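Local coordinates for heme-binding protein A / AI-2 binding protein A (Helicobacter pylori SS1, PDB 6OFQ) that binds peptides in the periplasm, here the tetrapeptide Ser-Thr-Ser-Ala, and probably delivers them to an ABC transporter for uptake, at residues V32-R37 / E262-T267; L357-K361 / A396-I400; D434-L439 / R480-Y484. All coordinates share one frame. Numbering follows the deposited sequence.

Contact 1. Residues V32-R37 / E262-T267; sequences VLVFAR and EIMLMT
Strand 32-37 and the short edge strand 265-266 pair in parallel in a five-stranded mixed sheet of this periplasmic binding protein; on its other side strand 32-37 pairs with strand 242-247. The 32-37 backbone is extended throughout, and the register sets Phe35 beside Leu265 (CA-CA 4.9 Å) and Ala36 beside Met266 (CA-CA 4.7 Å). Two backbone bonds hold the ladder: Ala36 N to Leu265 O, 2.9 Å, and Thr267 N to Ala36 O, 3.1 Å. Ahead of it, Met264 leaves the extended region (phi/psi -122/-21), so Val34 O takes Met264 N at 2.9 Å and Leu265 N only weakly at 3.4 Å. Apolar packing follows. On the Phe35 face, Leu265 CD2 lies at the edge of the Phe35 ring, 3.7 Å from Phe35 CD2, and 4.1 Å from Leu33 CD2; on the Ala36 face, Ile263 CD1 reaches Ala36 CB (3.9 Å) and Ile263 CG2 Val34 CG1 (3.8 Å). Met264, chi1 m, curls back until its SD accepts a weak 3.4 Å bond from Val34 N.

Contact 2. Residues L357-K361 / A396-I400; sequences LKKAK and AKIGI
A Schellman motif ends helix 386-396, and the turn it forms on the way into strand 400-407 packs against the first turn of helix 357-366. Ala396 to Gly399 make a type I beta turn closed by Gly399 N to Ala396 O at 3.0 Å; Gly399, the C-prime residue, has phi/psi 85/16, where a CB would clash with the preceding carbonyl. Segment 357-361 is regular helix, with Lys361 N to Leu357 O at 2.9 Å, and the closest CA pair is Lys361 with Ile398, 5.6 Å. Ile398 (chi1 p, chi2 t) points toward the helix; its CG2 sits 3.9 Å from Ala360 CB, 3.9 Å from Lys361 CG and 4.1 Å from Leu357 CD2. Ala317 of helix 308-317 and Leu364 also touch Ile398. Leu357 CD1 lies 4.2 Å from Lys397 CD, and extended Lys361 places CE 3.2 Å from Lys397 O. With apolar packing centred on the Ile398 side chain and a lysine methylene against Lys397 O, the fit rests on shape, not directional bonds.

Contact 3. Residues D434-L439 / R480-Y484; sequences DPDNFL and REALY
Segment 434-439 turns from an extended Asp434 (phi/psi -157/129) into the start of helix 436-443, while 480-484 is one turn of helix 477-494. The nearest CA atoms, Pro435 and Tyr484, stand 7.5 Å apart, so Arg480 and Tyr484 reach across to the other segment. Asp434 (chi1 t) faces the Arg480 guanidinium in a two-pronged salt bridge: NH1 to OD2, 2.8 Å, and NH2 to OD1, 2.9 Å. That OD1 also accepts from Asp436 N at 2.9 Å, a capping bond in the turn that leads into the helix. The bridge thus ties helix 436-443, after strand 423-429, to helix 477-494, before strand 497-510 of the same mixed sheet. Arg480 NH2 donates as well to Tyr484 OH, 2.9 Å. Pro435 CB lies over one face of the tyrosine ring, a CH-pi contact 3.8 Å from its centroid; Leu439 CD1 comes within 3.6 Å of Tyr484 CD1. A water accepts from Tyr484 OH (2.6 Å) and donates to Asp436 OD2 (2.7 Å), which also forms a salt bridge with Lys472.

How the contacts relate
Contacts 1 and 3 are both buried, on opposite sides of the chain's centre, with nearest atoms about 17 Å apart; contact 2, its centre about 34 Å from that of the chain, is only partly buried. The three share no secondary structure elements. Contact 1 is backbone-driven, as beta pairing demands, with apolar side chains filling in around the ladder. Contact 3 brings helical elements together at side-chain range, so charge, a phenol and an ordered water do the bonding despite burial. Contact 2 has neither a backbone ladder nor a polar bond between its segments: its hydrogen bonds stay inside each segment and its lysines sit at the exposed margin. The chain completes the contacts in series.

Contact 1. Residues V32-R37 / E262-T267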
loop_
_atom_site.group_PDB
_atom_site.type_symbol
_atom_site.label_atom_id
_atom_site.label_comp_id
_atom_site.label_asym_id
_atom_site.label_seq_id
_atom_site.Cartn_x
_atom_site.Cartn_y
_atom_site.Cartn_z
ATOM N N VAL A 32 -16.089 16.094 -14.351
ATOM C CA VAL A 32 -15.094 15.097 -14.679
ATOM C C VAL A 32 -13.771 15.477 -14.022
ATOM O O VAL A 32 -13.241 16.569 -14.215
ATOM C CB VAL A 32 -14.905 14.907 -16.192
ATOM C CG1 VAL A 32 -13.875 13.847 -16.542
ATOM C CG2 VAL A 32 -16.214 14.809 -16.943
ATOM N N LEU A 33 -13.207 14.522 -13.288
ATOM C CA LEU A 33 -11.881 14.692 -12.704
ATOM C C LEU A 33 -10.880 13.870 -13.483
ATOM O O LEU A 33 -11.102 12.685 -13.731
ATOM C CB LEU A 33 -11.882 14.214 -11.249
ATOM C CG LEU A 33 -10.513 14.179 -10.558
ATOM C CD1 LEU A 33 -10.013 15.570 -10.263
ATOM C CD2 LEU A 33 -10.529 13.385 -9.259
ATOM N N VAL A 34 -9.812 14.526 -13.927
ATOM C CA VAL A 34 -8.678 13.839 -14.611
ATOM C C VAL A 34 -7.516 13.758 -13.627
ATOM O O VAL A 34 -6.931 14.797 -13.283
ATOM C CB VAL A 34 -8.264 14.513 -15.923
ATOM C CG1 VAL A 34 -7.228 13.634 -16.610
ATOM C CG2 VAL A 34 -9.455 14.608 -16.861
ATOM N N PHE A 35 -7.230 12.553 -13.156
ATOM C CA PHE A 35 -6.173 12.274 -12.175
ATOM C C PHE A 35 -5.047 11.647 -12.989
ATOM O O PHE A 35 -5.315 10.784 -13.826
ATOM C CB PHE A 35 -6.731 11.260 -11.194
ATOM C CG PHE A 35 -5.801 10.733 -10.149
ATOM C CD1 PHE A 35 -5.025 9.617 -10.363
ATOM C CD2 PHE A 35 -5.748 11.267 -8.886
ATOM C CE1 PHE A 35 -4.199 9.115 -9.364
ATOM C CE2 PHE A 35 -4.948 10.768 -7.868
ATOM C CZ PHE A 35 -4.154 9.675 -8.131
ATOM N N ALA A 36 -3.820 12.021 -12.692
ATOM C CA ALA A 36 -2.694 11.395 -13.372
ATOM C C ALA A 36 -1.684 10.892 -12.348
ATOM O O ALA A 36 -1.434 11.456 -11.291
ATOM C CB ALA A 36 -2.022 12.405 -14.316
ATOM N N ARG A 37 -1.010 9.822 -12.768
ATOM C CA ARG A 37 -0.074 9.091 -11.954
ATOM C C ARG A 37 0.940 8.398 -12.824
ATOM O O ARG A 37 0.837 8.351 -14.052
ATOM C CB ARG A 37 -0.821 8.159 -11.015
ATOM C CG ARG A 37 -1.861 7.253 -11.652
ATOM C CD ARG A 37 -1.280 6.095 -12.442
ATOM N NE ARG A 37 -2.269 5.138 -12.956
ATOM C CZ ARG A 37 -2.949 4.230 -12.263
ATOM N NH1 ARG A 37 -2.745 4.184 -10.972
ATOM N NH2 ARG A 37 -3.862 3.489 -12.815
ATOM N N GLU A 262 -4.580 19.850 -18.836
ATOM C CA GLU A 262 -4.907 18.579 -19.441
ATOM C C GLU A 262 -5.240 17.537 -18.379
ATOM O O GLU A 262 -5.995 16.580 -18.583
ATOM C CB GLU A 262 -3.675 18.149 -20.272
ATOM C CG GLU A 262 -3.752 16.842 -20.998
ATOM C CD GLU A 262 -2.476 16.486 -21.750
ATOM O OE1 GLU A 262 -2.011 17.442 -22.449
ATOM O OE2 GLU A 262 -2.025 15.321 -21.538
ATOM N N ILE A 263 -4.522 17.641 -17.264
ATOM C CA ILE A 263 -4.913 16.807 -16.101
ATOM C C ILE A 263 -5.128 17.787 -14.949
ATOM O O ILE A 263 -4.761 18.964 -14.995
ATOM C CB ILE A 263 -3.870 15.718 -15.750
ATOM C CG1 ILE A 263 -2.541 16.315 -15.301
ATOM C CG2 ILE A 263 -3.683 14.836 -16.972
ATOM C CD1 ILE A 263 -2.298 16.227 -13.841
ATOM N N MET A 264 -5.743 17.341 -13.850
ATOM C CA MET A 264 -6.278 18.207 -12.806
ATOM C C MET A 264 -5.710 17.946 -11.411
ATOM O O MET A 264 -5.841 18.790 -10.528
ATOM C CB MET A 264 -7.791 18.133 -12.760
ATOM C CG MET A 264 -8.452 18.498 -14.088
ATOM S SD MET A 264 -10.121 17.863 -14.271
ATOM C CE MET A 264 -10.996 18.786 -13.059
ATOM N N LEU A 265 -5.167 16.759 -11.202
ATOM C CA LEU A 265 -4.694 16.328 -9.876
ATOM C C LEU A 265 -3.679 15.240 -10.211
ATOM O O LEU A 265 -3.943 14.378 -11.045
ATOM C CB LEU A 265 -5.867 15.796 -9.048
ATOM C CG LEU A 265 -5.681 14.876 -7.838
ATOM C CD1 LEU A 265 -5.094 15.726 -6.785
ATOM C CD2 LEU A 265 -7.029 14.398 -7.332
ATOM N N MET A 266 -2.537 15.250 -9.539
ATOM C CA MET A 266 -1.494 14.261 -9.826
ATOM C C MET A 266 -0.724 13.817 -8.596
ATOM O O MET A 266 -0.492 14.588 -7.665
ATOM C CB MET A 266 -0.502 14.707 -10.897
ATOM C CG MET A 266 0.062 16.053 -10.580
ATOM S SD MET A 266 1.486 16.577 -11.571
ATOM C CE MET A 266 2.874 15.620 -10.947
ATOM N N THR A 267 -0.276 12.566 -8.629
ATOM C CA THR A 267 0.654 12.077 -7.621
ATOM C C THR A 267 2.038 12.037 -8.250
ATOM O O THR A 267 2.217 12.054 -9.491
ATOM C CB THR A 267 0.210 10.685 -7.094
ATOM O OG1 THR A 267 0.122 9.775 -8.203
ATOM C CG2 THR A 267 -1.127 10.869 -6.321
#

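Contact 2. Residues L357-K361 / A396-I400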
loop_
_atom_site.group_PDB
_atom_site.type_symbol
_atom_site.label_atom_id
_atom_site.label_comp_id
_atom_site.label_asym_id
_atom_site.label_seq_id
_atom_site.Cartn_x
_atom_site.Cartn_y
_atom_site.Cartn_z
ATOM N N LEU A 357 32.209 7.435 6.869
ATOM C CA LEU A 357 32.892 6.640 5.888
ATOM C C LEU A 357 34.017 5.800 6.464
ATOM O O LEU A 357 34.207 4.681 5.997
ATOM C CB LEU A 357 33.473 7.523 4.775
ATOM C CG LEU A 357 32.407 8.034 3.830
ATOM C CD1 LEU A 357 33.129 8.774 2.698
ATOM C CD2 LEU A 357 31.682 6.868 3.175
ATOM N N LYS A 358 34.811 6.382 7.377
ATOM C CA LYS A 358 35.895 5.612 8.022
ATOM C C LYS A 358 35.321 4.387 8.732
ATOM O O LYS A 358 35.830 3.290 8.512
ATOM C CB LYS A 358 36.751 6.400 9.015
ATOM C CG LYS A 358 37.723 7.239 8.203
ATOM C CD LYS A 358 38.543 8.212 9.040
ATOM C CE LYS A 358 39.377 9.117 8.138
ATOM N NZ LYS A 358 39.925 10.245 8.942
ATOM N N LYS A 359 34.233 4.596 9.461
ATOM C CA LYS A 359 33.611 3.432 10.130
ATOM C C LYS A 359 33.109 2.414 9.107
ATOM O O LYS A 359 33.221 1.206 9.292
ATOM C CB LYS A 359 32.486 3.940 11.018
ATOM C CG LYS A 359 31.857 2.863 11.870
ATOM C CD LYS A 359 30.852 3.527 12.796
ATOM C CE LYS A 359 30.133 2.451 13.585
ATOM N NZ LYS A 359 30.740 2.155 14.907
ATOM N N ALA A 360 32.528 2.867 8.000
ATOM C CA ALA A 360 32.008 1.956 7.011
ATOM C C ALA A 360 33.099 1.094 6.425
ATOM O O ALA A 360 32.953 -0.112 6.238
ATOM C CB ALA A 360 31.266 2.675 5.889
ATOM N N LYS A 361 34.177 1.770 6.063
ATOM C CA LYS A 361 35.283 1.009 5.525
ATOM C C LYS A 361 35.848 -0.014 6.516
ATOM O O LYS A 361 36.193 -1.100 6.079
ATOM C CB LYS A 361 36.396 1.985 5.090
ATOM C CG LYS A 361 36.131 2.850 3.879
ATOM C CD LYS A 361 37.134 4.003 3.735
ATOM C CE LYS A 361 36.933 4.618 2.355
ATOM N NZ LYS A 361 37.833 5.808 2.276
ATOM N N ALA A 396 30.353 3.232 -3.881
ATOM C CA ALA A 396 31.674 3.138 -4.491
ATOM C C ALA A 396 32.746 3.739 -3.586
ATOM O O ALA A 396 33.864 3.204 -3.725
ATOM C CB ALA A 396 31.669 3.924 -5.787
ATOM N N LYS A 397 32.414 4.646 -2.689
ATOM C CA LYS A 397 33.372 5.207 -1.747
ATOM C C LYS A 397 33.944 4.186 -0.786
ATOM O O LYS A 397 34.990 4.433 -0.208
ATOM C CB LYS A 397 32.825 6.414 -1.019
ATOM C CG LYS A 397 32.521 7.528 -1.977
ATOM C CD LYS A 397 31.904 8.762 -1.342
ATOM C CE LYS A 397 31.846 9.820 -2.442
ATOM N NZ LYS A 397 30.985 10.900 -1.895
ATOM N N ILE A 398 33.242 3.077 -0.569
ATOM C CA ILE A 398 33.765 2.009 0.267
ATOM C C ILE A 398 34.114 0.757 -0.534
ATOM O O ILE A 398 34.263 -0.348 -0.023
ATOM C CB ILE A 398 32.782 1.764 1.451
ATOM C CG1 ILE A 398 31.458 1.101 1.001
ATOM C CG2 ILE A 398 32.608 3.021 2.262
ATOM C CD1 ILE A 398 30.674 0.544 2.191
ATOM N N GLY A 399 34.208 0.888 -1.860
ATOM C CA GLY A 399 34.638 -0.201 -2.744
ATOM C C GLY A 399 33.555 -1.171 -3.193
ATOM O O GLY A 399 33.826 -2.231 -3.730
ATOM N N ILE A 400 32.291 -0.782 -3.021
ATOM C CA ILE A 400 31.186 -1.629 -3.471
ATOM C C ILE A 400 30.795 -1.055 -4.866
ATOM O O ILE A 400 30.286 0.072 -4.902
ATOM C CB ILE A 400 29.999 -1.662 -2.475
ATOM C CG1 ILE A 400 30.420 -2.378 -1.184
ATOM C CG2 ILE A 400 28.817 -2.376 -3.110
ATOM C CD1 ILE A 400 29.446 -2.097 -0.052
#

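Contact 3. Residues D434-L439 / R480-Y484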
loop_
_atom_site.group_PDB
_atom_site.type_symbol
_atom_site.label_atom_id
_atom_site.label_comp_id
_atom_site.label_asym_id
_atom_site.label_seq_id
_atom_site.Cartn_x
_atom_site.Cartn_y
_atom_site.Cartn_z
ATOM N N ASP A 434 -1.333 1.511 12.424
ATOM C CA ASP A 434 -1.056 0.490 13.417
ATOM C C ASP A 434 0.320 -0.013 13.022
ATOM O O ASP A 434 0.557 -0.443 11.889
ATOM C CB ASP A 434 -2.082 -0.638 13.370
ATOM C CG ASP A 434 -1.976 -1.560 14.571
ATOM O OD1 ASP A 434 -0.939 -2.220 14.673
ATOM O OD2 ASP A 434 -2.970 -1.610 15.348
ATOM N N PRO A 435 1.261 -0.073 13.961
ATOM C CA PRO A 435 2.586 -0.646 13.645
ATOM C C PRO A 435 2.573 -2.024 13.027
ATOM O O PRO A 435 3.517 -2.361 12.280
ATOM C CB PRO A 435 3.341 -0.591 14.991
ATOM C CG PRO A 435 2.666 0.531 15.739
ATOM C CD PRO A 435 1.230 0.386 15.378
ATOM N N ASP A 436 1.574 -2.817 13.341
ATOM C CA ASP A 436 1.524 -4.160 12.770
ATOM C C ASP A 436 1.600 -4.185 11.244
ATOM O O ASP A 436 2.235 -5.065 10.636
ATOM C CB ASP A 436 0.248 -4.875 13.226
ATOM C CG ASP A 436 0.165 -6.323 12.764
ATOM O OD1 ASP A 436 -0.466 -6.516 11.703
ATOM O OD2 ASP A 436 0.619 -7.205 13.467
ATOM N N ASN A 437 0.991 -3.178 10.632
ATOM C CA ASN A 437 0.849 -3.081 9.154
ATOM C C ASN A 437 2.225 -2.853 8.501
ATOM O O ASN A 437 2.315 -3.036 7.264
ATOM C CB ASN A 437 -0.163 -1.985 8.819
ATOM C CG ASN A 437 -0.339 -1.739 7.316
ATOM O OD1 ASN A 437 0.028 -0.647 6.836
ATOM N ND2 ASN A 437 -0.872 -2.673 6.578
ATOM N N PHE A 438 3.210 -2.348 9.256
ATOM C CA PHE A 438 4.573 -2.243 8.747
ATOM C C PHE A 438 5.389 -3.400 9.299
ATOM O O PHE A 438 6.027 -4.179 8.534
ATOM C CB PHE A 438 5.287 -0.907 9.061
ATOM C CG PHE A 438 4.703 0.317 8.365
ATOM C CD1 PHE A 438 3.436 0.845 8.691
ATOM C CD2 PHE A 438 5.508 1.034 7.483
ATOM C CE1 PHE A 438 3.014 2.024 8.065
ATOM C CE2 PHE A 438 5.040 2.193 6.861
ATOM C CZ PHE A 438 3.809 2.702 7.180
ATOM N N LEU A 439 5.521 -3.468 10.614
ATOM C CA LEU A 439 6.432 -4.406 11.214
ATOM C C LEU A 439 6.068 -5.856 10.901
ATOM O O LEU A 439 6.959 -6.643 10.555
ATOM C CB LEU A 439 6.507 -4.217 12.712
ATOM C CG LEU A 439 6.939 -2.812 13.169
ATOM C CD1 LEU A 439 6.813 -2.735 14.691
ATOM C CD2 LEU A 439 8.363 -2.525 12.712
ATOM N N ARG A 480 0.851 -2.705 23.953
ATOM C CA ARG A 480 1.405 -2.979 22.617
ATOM C C ARG A 480 2.587 -2.063 22.312
ATOM O O ARG A 480 3.582 -2.539 21.746
ATOM C CB ARG A 480 0.272 -2.741 21.586
ATOM C CG ARG A 480 -0.870 -3.737 21.686
ATOM C CD ARG A 480 -1.917 -3.441 20.597
ATOM N NE ARG A 480 -1.451 -3.854 19.295
ATOM C CZ ARG A 480 -1.851 -3.397 18.108
ATOM N NH1 ARG A 480 -2.806 -2.532 17.958
ATOM N NH2 ARG A 480 -1.261 -3.899 17.038
ATOM N N GLU A 481 2.498 -0.800 22.686
ATOM C CA GLU A 481 3.584 0.157 22.445
ATOM C C GLU A 481 4.868 -0.358 23.090
ATOM O O GLU A 481 5.951 -0.328 22.473
ATOM C CB GLU A 481 3.230 1.528 23.024
ATOM C CG GLU A 481 4.248 2.631 22.747
ATOM C CD GLU A 481 3.565 4.001 22.909
ATOM O OE1 GLU A 481 2.978 4.181 23.997
ATOM O OE2 GLU A 481 3.405 4.760 21.914
ATOM N N ALA A 482 4.791 -0.854 24.331
ATOM C CA ALA A 482 6.022 -1.336 24.959
ATOM C C ALA A 482 6.701 -2.426 24.205
ATOM O O ALA A 482 7.918 -2.457 24.000
ATOM C CB ALA A 482 5.745 -1.733 26.417
ATOM N N LEU A 483 5.898 -3.325 23.642
ATOM C CA LEU A 483 6.428 -4.422 22.817
ATOM C C LEU A 483 6.983 -3.903 21.483
ATOM O O LEU A 483 8.048 -4.348 21.028
ATOM C CB LEU A 483 5.338 -5.479 22.594
ATOM C CG LEU A 483 4.888 -6.223 23.868
ATOM C CD1 LEU A 483 3.478 -6.821 23.704
ATOM C CD2 LEU A 483 5.878 -7.338 24.126
ATOM N N TYR A 484 6.264 -2.965 20.875
ATOM C CA TYR A 484 6.761 -2.447 19.605
ATOM C C TYR A 484 8.028 -1.591 19.749
ATOM O O TYR A 484 8.918 -1.653 18.880
ATOM C CB TYR A 484 5.703 -1.623 18.871
ATOM C CG TYR A 484 4.575 -2.454 18.306
ATOM C CD1 TYR A 484 4.872 -3.598 17.580
ATOM C CD2 TYR A 484 3.271 -2.079 18.462
ATOM C CE1 TYR A 484 3.833 -4.364 17.015
ATOM C CE2 TYR A 484 2.257 -2.861 17.955
ATOM C CZ TYR A 484 2.520 -3.984 17.183
ATOM O OH TYR A 484 1.466 -4.745 16.697
HETATM O O HOH W 1 2.327 -6.901 15.525
#